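Local coordinates for competence/damage-inducible protein CinA (Agrobacterium tumefaciens, PDB 2A9S) that is of unestablished function but belongs to the competence-damaged (CinA) protein family, whose relatives include nicotinamide mononucleotide deamidases, at residues S33-L38 and A153-A158; L69-E74 and L88-G93; L123-T128 and V135-M140. All blocks are in the same frame, centred on the assembly; numbering follows the deposited sequence.

Contact 1: S33-L38 and A153-A158; sequences SCTGGL and ATVRTA
The methyl groups of T35 and T154 touch where the two side chains cross obliquely, CG2 to CG2 at 3.5 Å, tighter than usual van der Waals packing. T35 CG2 lies beside its own backbone N and reaches V155 as well, 3.9 Å from V155 CG2. That same valine branch, anti to the carbonyl carbon of V155, packs on L38, with CG2 3.8 Å from L38 CB. C34 adds a looser contact from SG to T154 CG2 at 4.3 Å. T154 and V155, successive residues of helix 147-167, thus lie against the loop that joins strand 28-32 to helix 38-43 in this alpha/beta fold. The loop is folded by two successive turns: a type I turn closed by G36 N to S33 O (3.0 Å), then a type I' turn closed by L38 N to T35 O (3.0 Å), with G37 as N-cap of helix 38-43. No hydrogen bond joins the two segments, and the buried hydroxyls find other acceptors: T35 OG1 is bonded to E32 OE1, and T154 OG1 to the carbonyl of I150, one turn back in its own helix. R151 reaches the loop backbone at C34 O through its NH1.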
loop_
_atom_site.group_PDB
_atom_site.type_symbol
_atom_site.label_atom_id
_atom_site.label_comp_id
_atom_site.label_asym_id
_atom_site.label_seq_id
_atom_site.Cartn_x
_atom_site.Cartn_y
_atom_site.Cartn_z
ATOM N N SER A 33 -5.552 -2.144 -6.364
ATOM C CA SER A 33 -6.905 -2.299 -5.915
ATOM C C SER A 33 -6.910 -3.619 -5.086
ATOM O O SER A 33 -6.711 -3.594 -3.825
ATOM C CB SER A 33 -7.824 -2.233 -7.145
ATOM O OG SER A 33 -9.209 -2.144 -6.814
ATOM N N CYS A 34 -7.009 -4.740 -5.796
ATOM C CA CYS A 34 -7.237 -6.048 -5.182
ATOM C C CYS A 34 -6.128 -6.561 -4.256
ATOM O O CYS A 34 -6.444 -7.297 -3.330
ATOM C CB CYS A 34 -7.547 -7.088 -6.251
ATOM S SG CYS A 34 -6.261 -7.237 -7.485
ATOM N N THR A 35 -4.864 -6.168 -4.495
ATOM C CA THR A 35 -3.721 -6.609 -3.636
ATOM C C THR A 35 -3.564 -5.762 -2.379
ATOM O O THR A 35 -2.793 -6.100 -1.482
ATOM C CB THR A 35 -2.365 -6.558 -4.384
ATOM O OG1 THR A 35 -2.227 -5.279 -5.041
ATOM C CG2 THR A 35 -2.259 -7.704 -5.418
ATOM N N GLY A 36 -4.283 -4.651 -2.326
ATOM C CA GLY A 36 -4.420 -3.842 -1.089
ATOM C C GLY A 36 -3.131 -3.276 -0.472
ATOM O O GLY A 36 -3.113 -2.926 0.717
ATOM N N GLY A 37 -2.066 -3.173 -1.268
ATOM C CA GLY A 37 -0.786 -2.665 -0.771
ATOM C C GLY A 37 0.323 -3.714 -0.733
ATOM O O GLY A 37 1.473 -3.370 -0.450
ATOM N N LEU A 38 -0.014 -4.989 -0.977
ATOM C CA LEU A 38 0.976 -6.071 -0.908
ATOM C C LEU A 38 2.038 -6.004 -2.001
ATOM O O LEU A 38 3.097 -6.592 -1.825
ATOM C CB LEU A 38 0.327 -7.455 -0.938
ATOM C CG LEU A 38 -0.626 -7.744 0.222
ATOM C CD1 LEU A 38 -1.232 -9.171 0.092
ATOM C CD2 LEU A 38 0.121 -7.555 1.559
ATOM N N ALA A 153 -0.769 -14.387 -6.016
ATOM C CA ALA A 153 -0.597 -14.685 -7.437
ATOM C C ALA A 153 -0.485 -13.379 -8.237
ATOM O O ALA A 153 0.365 -13.247 -9.144
ATOM C CB ALA A 153 -1.807 -15.503 -7.961
ATOM N N THR A 154 -1.306 -12.409 -7.849
ATOM C CA THR A 154 -1.266 -11.085 -8.485
ATOM C C THR A 154 0.065 -10.357 -8.232
ATOM O O THR A 154 0.655 -9.762 -9.166
ATOM C CB THR A 154 -2.485 -10.211 -8.054
ATOM O OG1 THR A 154 -3.694 -10.866 -8.463
ATOM C CG2 THR A 154 -2.445 -8.796 -8.716
ATOM N N VAL A 155 0.537 -10.402 -6.988
ATOM C CA VAL A 155 1.837 -9.794 -6.633
ATOM C C VAL A 155 2.928 -10.382 -7.522
ATOM O O VAL A 155 3.698 -9.634 -8.148
ATOM C CB VAL A 155 2.194 -9.943 -5.110
ATOM C CG1 VAL A 155 3.642 -9.512 -4.865
ATOM C CG2 VAL A 155 1.205 -9.137 -4.188
ATOM N N ARG A 156 2.963 -11.720 -7.615
ATOM C CA ARG A 156 3.935 -12.388 -8.476
ATOM C C ARG A 156 3.894 -11.842 -9.926
ATOM O O ARG A 156 4.912 -11.384 -10.494
ATOM C CB ARG A 156 3.700 -13.901 -8.464
ATOM C CG ARG A 156 4.708 -14.630 -9.412
ATOM C CD ARG A 156 4.512 -16.132 -9.399
ATOM N NE ARG A 156 4.770 -16.679 -8.078
ATOM C CZ ARG A 156 3.824 -17.171 -7.281
ATOM N NH1 ARG A 156 2.562 -17.222 -7.713
ATOM N NH2 ARG A 156 4.137 -17.634 -6.064
ATOM N N THR A 157 2.721 -11.874 -10.542
ATOM C CA THR A 157 2.618 -11.428 -11.936
ATOM C C THR A 157 3.019 -9.954 -12.083
ATOM O O THR A 157 3.685 -9.599 -13.055
ATOM C CB THR A 157 1.198 -11.661 -12.480
ATOM O OG1 THR A 157 0.823 -13.036 -12.259
ATOM C CG2 THR A 157 1.119 -11.305 -13.980
ATOM N N ALA A 158 2.598 -9.110 -11.132
ATOM C CA ALA A 158 2.929 -7.678 -11.118
ATOM C C ALA A 158 4.456 -7.480 -11.159
ATOM O O ALA A 158 4.988 -6.666 -11.951
ATOM C CB ALA A 158 2.340 -7.045 -9.872
#

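Contact 2: L69-E74 and L88-G93; sequences LGVGTE and LQMAHG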
loop_
_atom_site.group_PDB
_atom_site.type_symbol
_atom_site.label_atom_id
_atom_site.label_comp_id
_atom_site.label_asym_id
_atom_site.label_seq_id
_atom_site.Cartn_x
_atom_site.Cartn_y
_atom_site.Cartn_z
ATOM N N LEU A 69 -5.914 8.734 -8.927
ATOM C CA LEU A 69 -5.259 8.338 -10.177
ATOM C C LEU A 69 -5.807 8.986 -11.458
ATOM O O LEU A 69 -5.197 8.841 -12.522
ATOM C CB LEU A 69 -5.263 6.817 -10.321
ATOM C CG LEU A 69 -4.498 6.082 -9.212
ATOM C CD1 LEU A 69 -4.719 4.574 -9.406
ATOM C CD2 LEU A 69 -3.002 6.438 -9.184
ATOM N N GLY A 70 -6.941 9.671 -11.333
ATOM C CA GLY A 70 -7.606 10.289 -12.487
ATOM C C GLY A 70 -8.279 9.312 -13.438
ATOM O O GLY A 70 -8.440 9.616 -14.633
ATOM N N VAL A 71 -8.670 8.137 -12.939
ATOM C CA VAL A 71 -9.424 7.184 -13.746
ATOM C C VAL A 71 -10.795 7.815 -14.030
ATOM O O VAL A 71 -11.422 8.373 -13.130
ATOM C CB VAL A 71 -9.607 5.830 -13.033
ATOM C CG1 VAL A 71 -10.526 4.929 -13.834
ATOM C CG2 VAL A 71 -8.242 5.139 -12.812
ATOM N N GLY A 72 -11.245 7.737 -15.284
ATOM C CA GLY A 72 -12.502 8.386 -15.683
ATOM C C GLY A 72 -13.762 7.714 -15.174
ATOM O O GLY A 72 -13.874 6.478 -15.187
ATOM N N THR A 73 -14.724 8.530 -14.732
ATOM C CA THR A 73 -16.059 8.034 -14.351
ATOM C C THR A 73 -16.680 7.276 -15.546
ATOM O O THR A 73 -17.443 6.317 -15.382
ATOM C CB THR A 73 -16.984 9.201 -13.904
ATOM O OG1 THR A 73 -16.341 9.944 -12.859
ATOM C CG2 THR A 73 -18.328 8.680 -13.376
ATOM N N GLU A 74 -16.293 7.720 -16.736
ATOM C CA GLU A 74 -16.712 7.181 -18.020
ATOM C C GLU A 74 -16.097 5.805 -18.329
ATOM O O GLU A 74 -16.740 4.944 -18.936
ATOM C CB GLU A 74 -16.388 8.228 -19.107
ATOM C CG GLU A 74 -15.423 7.821 -20.244
ATOM C CD GLU A 74 -13.955 8.228 -19.993
ATOM O OE1 GLU A 74 -13.406 7.972 -18.887
ATOM O OE2 GLU A 74 -13.344 8.804 -20.927
ATOM N N LEU A 88 -5.174 0.246 -17.400
ATOM C CA LEU A 88 -4.380 1.200 -18.169
ATOM C C LEU A 88 -4.435 2.607 -17.585
ATOM O O LEU A 88 -3.387 3.232 -17.455
ATOM C CB LEU A 88 -4.813 1.217 -19.635
ATOM C CG LEU A 88 -4.558 -0.061 -20.429
ATOM C CD1 LEU A 88 -5.208 0.092 -21.812
ATOM C CD2 LEU A 88 -3.065 -0.289 -20.554
ATOM N N GLN A 89 -5.613 3.101 -17.217
ATOM C CA GLN A 89 -5.727 4.451 -16.640
ATOM C C GLN A 89 -5.072 4.585 -15.265
ATOM O O GLN A 89 -4.417 5.589 -14.972
ATOM C CB GLN A 89 -7.176 4.920 -16.588
ATOM C CG GLN A 89 -7.691 5.189 -17.997
ATOM C CD GLN A 89 -9.026 5.867 -18.013
ATOM O OE1 GLN A 89 -9.720 5.932 -17.005
ATOM N NE2 GLN A 89 -9.414 6.359 -19.187
ATOM N N MET A 90 -5.233 3.556 -14.437
ATOM C CA MET A 90 -4.526 3.491 -13.160
ATOM C C MET A 90 -2.994 3.585 -13.354
ATOM O O MET A 90 -2.313 4.338 -12.634
ATOM C CB MET A 90 -4.880 2.197 -12.409
ATOM C CG MET A 90 -6.301 2.135 -11.811
ATOM S SD MET A 90 -6.765 0.519 -11.064
ATOM C CE MET A 90 -5.668 0.464 -9.639
ATOM N N ALA A 91 -2.463 2.842 -14.314
ATOM C CA ALA A 91 -1.018 2.776 -14.533
ATOM C C ALA A 91 -0.514 4.163 -14.982
ATOM O O ALA A 91 0.498 4.682 -14.487
ATOM C CB ALA A 91 -0.681 1.690 -15.591
ATOM N N HIS A 92 -1.270 4.766 -15.900
ATOM C CA HIS A 92 -0.961 6.092 -16.399
ATOM C C HIS A 92 -1.005 7.123 -15.265
ATOM O O HIS A 92 -0.066 7.936 -15.112
ATOM C CB HIS A 92 -1.945 6.471 -17.502
ATOM C CG HIS A 92 -1.680 7.818 -18.090
ATOM N ND1 HIS A 92 -2.399 8.937 -17.737
ATOM C CD2 HIS A 92 -0.741 8.230 -18.978
ATOM C CE1 HIS A 92 -1.936 9.980 -18.409
ATOM N NE2 HIS A 92 -0.922 9.580 -19.161
ATOM N N GLY A 93 -2.088 7.104 -14.482
ATOM C CA GLY A 93 -2.207 7.979 -13.302
ATOM C C GLY A 93 -1.089 7.823 -12.280
ATOM O O GLY A 93 -0.543 8.822 -11.769
HETATM O O HOH W 1 -5.370 8.103 -15.304
#
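L69 and G93 bring their CA atoms within 4.4 Å of each other, and V71 and Q89 follow at 5.4 Å, as the short link between helices 62-69 and 73-79 runs past helix 84-96. In this helical cluster beside the sheet, G70 ends the first helix with positive phi and G72 is the N-cap of the second. The bare CA of G93 comes up against L69 O at 3.2 Å, a CA-H...O contact. The same carbonyl accepts a bond from a water that also donates to Q89 O, bridging the two backbones. M90 CG touches two apolar branches that come from the same side, 3.8 Å from L69 CD1 and 3.7 Å from V71 CG2. The M90 side chain continues onto strand 102-108, and L69 packs on F57 and T59 of strand 53-59. Q89 starts with CG anti to its carbonyl carbon (chi1 -70°) and then runs extended toward the loop, its amide oxygen lying 3.4 Å from V71 CG1. At its end G72 N donates to Q89 OE1 over 2.9 Å, nearly straight at 167°, the nitrogen tilted somewhat out of the carbonyl plane.

Contact 3: L123-T128 and V135-M140; sequences LVHLAT and VLHHEM
H125 and H137 are brought together by different first torsions: H125 CG stands anti to its carbonyl carbon (chi1 -77°), whereas H137 CG stands anti to its backbone N (chi1 162°). The two imidazoles meet rim to rim, their planes only 14° apart, and H125 ND1 and H137 NE2 share a nearly straight hydrogen bond of 2.9 Å. Because the residues are offset along the strands, this bond runs diagonally between successive non-hydrogen-bonded pairs of the hairpin. E139, paired directly with H125, lies alongside the ring and points the same way; its OE1 is 3.3 Å from H125 CE1, while OE2 forms a salt bridge with R141. L123 CD1 touches the stem of this glutamate at CG, 3.6 Å away.

The ladder itself is regular antiparallel. V124 with M140, L126 with H138 and T128 with L136 are hydrogen-bonded pairs, each with two backbone bonds. The bond from M140 N to V124 O measures 2.8 Å. That from L126 N to H138 O is longer, at 3.0 Å. H125 with E139 and A127 with H137 are the non-hydrogen-bonded pairs between them. On the face of the hydrogen-bonded pairs, L126 CD1 packs on M140 CG at 3.6 Å. T128 OG1, 3.5 Å from L136 CB, is buried without a polar partner in the model.

Strand 135-141 is an outermost strand of the sheet within the chain, while strand 123-130 also pairs with strand 102-108. H125 and A127 face helix 84-96; V124, L126 and T128 face helix 147-167.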
loop_
_atom_site.group_PDB
_atom_site.type_symbol
_atom_site.label_atom_id
_atom_site.label_comp_id
_atom_site.label_asym_id
_atom_site.label_seq_id
_atom_site.Cartn_x
_atom_site.Cartn_y
_atom_site.Cartn_z
ATOM N N LEU A 123 -10.188 -13.210 -11.629
ATOM C CA LEU A 123 -9.906 -12.381 -12.793
ATOM C C LEU A 123 -9.154 -11.139 -12.345
ATOM O O LEU A 123 -9.625 -10.412 -11.461
ATOM C CB LEU A 123 -11.212 -11.926 -13.478
ATOM C CG LEU A 123 -11.031 -10.814 -14.515
ATOM C CD1 LEU A 123 -10.262 -11.288 -15.730
ATOM C CD2 LEU A 123 -12.370 -10.218 -14.918
ATOM N N VAL A 124 -7.996 -10.876 -12.942
ATOM C CA VAL A 124 -7.211 -9.716 -12.532
ATOM C C VAL A 124 -6.647 -9.088 -13.806
ATOM O O VAL A 124 -6.117 -9.799 -14.660
ATOM C CB VAL A 124 -6.025 -10.093 -11.587
ATOM C CG1 VAL A 124 -5.136 -8.837 -11.264
ATOM C CG2 VAL A 124 -6.500 -10.776 -10.294
ATOM N N HIS A 125 -6.774 -7.777 -13.919
ATOM C CA HIS A 125 -6.164 -7.028 -15.015
ATOM C C HIS A 125 -4.927 -6.320 -14.454
ATOM O O HIS A 125 -5.019 -5.644 -13.427
ATOM C CB HIS A 125 -7.151 -6.017 -15.591
ATOM C CG HIS A 125 -8.190 -6.646 -16.480
ATOM N ND1 HIS A 125 -7.929 -6.997 -17.787
ATOM C CD2 HIS A 125 -9.451 -7.057 -16.223
ATOM C CE1 HIS A 125 -8.998 -7.562 -18.314
ATOM N NE2 HIS A 125 -9.942 -7.599 -17.392
ATOM N N LEU A 126 -3.788 -6.509 -15.121
ATOM C CA LEU A 126 -2.533 -5.877 -14.699
ATOM C C LEU A 126 -2.011 -5.054 -15.860
ATOM O O LEU A 126 -2.080 -5.478 -17.038
ATOM C CB LEU A 126 -1.473 -6.909 -14.272
ATOM C CG LEU A 126 -1.801 -7.894 -13.150
ATOM C CD1 LEU A 126 -2.460 -9.159 -13.724
ATOM C CD2 LEU A 126 -0.539 -8.244 -12.391
ATOM N N ALA A 127 -1.452 -3.886 -15.531
ATOM C CA ALA A 127 -0.870 -3.017 -16.568
ATOM C C ALA A 127 0.385 -2.390 -15.990
ATOM O O ALA A 127 0.409 -1.984 -14.821
ATOM C CB ALA A 127 -1.855 -1.948 -17.002
ATOM N N THR A 128 1.426 -2.314 -16.809
ATOM C CA THR A 128 2.612 -1.540 -16.447
ATOM C C THR A 128 2.878 -0.488 -17.520
ATOM O O THR A 128 2.715 -0.770 -18.721
ATOM C CB THR A 128 3.851 -2.430 -16.269
ATOM O OG1 THR A 128 4.065 -3.190 -17.469
ATOM C CG2 THR A 128 3.670 -3.393 -15.111
ATOM N N VAL A 135 3.498 0.371 -22.884
ATOM C CA VAL A 135 2.555 -0.239 -21.938
ATOM C C VAL A 135 2.503 -1.752 -22.130
ATOM O O VAL A 135 2.483 -2.240 -23.268
ATOM C CB VAL A 135 1.126 0.336 -22.094
ATOM C CG1 VAL A 135 0.164 -0.345 -21.128
ATOM C CG2 VAL A 135 1.124 1.844 -21.857
ATOM N N LEU A 136 2.468 -2.505 -21.033
ATOM C CA LEU A 136 2.190 -3.945 -21.100
ATOM C C LEU A 136 0.934 -4.235 -20.287
ATOM O O LEU A 136 0.767 -3.665 -19.209
ATOM C CB LEU A 136 3.344 -4.749 -20.502
ATOM C CG LEU A 136 4.701 -4.532 -21.153
ATOM C CD1 LEU A 136 5.749 -5.325 -20.385
ATOM C CD2 LEU A 136 4.621 -4.931 -22.648
ATOM N N HIS A 137 0.055 -5.084 -20.813
ATOM C CA HIS A 137 -1.149 -5.517 -20.074
ATOM C C HIS A 137 -1.326 -7.031 -20.141
ATOM O O HIS A 137 -1.081 -7.648 -21.173
ATOM C CB HIS A 137 -2.416 -4.772 -20.541
ATOM C CG HIS A 137 -3.707 -5.451 -20.162
ATOM N ND1 HIS A 137 -4.352 -6.336 -21.004
ATOM C CD2 HIS A 137 -4.473 -5.375 -19.043
ATOM C CE1 HIS A 137 -5.471 -6.752 -20.433
ATOM N NE2 HIS A 137 -5.564 -6.195 -19.240
ATOM N N HIS A 138 -1.709 -7.630 -19.023
ATOM C CA HIS A 138 -2.056 -9.048 -18.993
ATOM C C HIS A 138 -3.357 -9.202 -18.269
ATOM O O HIS A 138 -3.549 -8.589 -17.233
ATOM C CB HIS A 138 -1.021 -9.854 -18.239
ATOM C CG HIS A 138 0.230 -10.090 -19.007
ATOM N ND1 HIS A 138 0.359 -11.121 -19.920
ATOM C CD2 HIS A 138 1.414 -9.431 -19.004
ATOM C CE1 HIS A 138 1.574 -11.083 -20.443
ATOM N NE2 HIS A 138 2.232 -10.068 -19.906
ATOM N N GLU A 139 -4.244 -10.011 -18.832
ATOM C CA GLU A 139 -5.436 -10.440 -18.146
ATOM C C GLU A 139 -5.139 -11.823 -17.587
ATOM O O GLU A 139 -4.754 -12.737 -18.329
ATOM C CB GLU A 139 -6.627 -10.497 -19.099
ATOM C CG GLU A 139 -7.891 -10.916 -18.431
ATOM C CD GLU A 139 -8.983 -11.092 -19.448
ATOM O OE1 GLU A 139 -9.100 -10.206 -20.312
ATOM O OE2 GLU A 139 -9.686 -12.121 -19.405
ATOM N N MET A 140 -5.260 -11.958 -16.277
ATOM C CA MET A 140 -5.060 -13.239 -15.621
ATOM C C MET A 140 -6.382 -13.759 -15.106
ATOM O O MET A 140 -7.279 -12.975 -14.745
ATOM C CB MET A 140 -4.047 -13.134 -14.484
ATOM C CG MET A 140 -2.721 -12.509 -14.921
ATOM S SD MET A 140 -1.844 -13.490 -16.200
ATOM C CE MET A 140 -1.237 -14.806 -15.246
#

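From the N terminus, the chain enters contact 1 at 33-38, after strand 28-32, and closes that loop only at 153-158, on the long C-terminal helix, with 114 residues in between. Contacts 2 and 3 are both nested within it and lie in series, neither crossing the other: 69-74 returns to 88-93 within the helical region, and 123-128 to 135-140 as a hairpin. Helices 84-96 and 147-167 cover opposite faces of the hairpin. T154 of contact 1 packs on V124 of contact 3, whereas L88 of contact 2 meets V135. M90 CE of contact 2 also approaches the backbone N of S33, so contact 1 touches contact 2 through its loop and contact 3 through its helix.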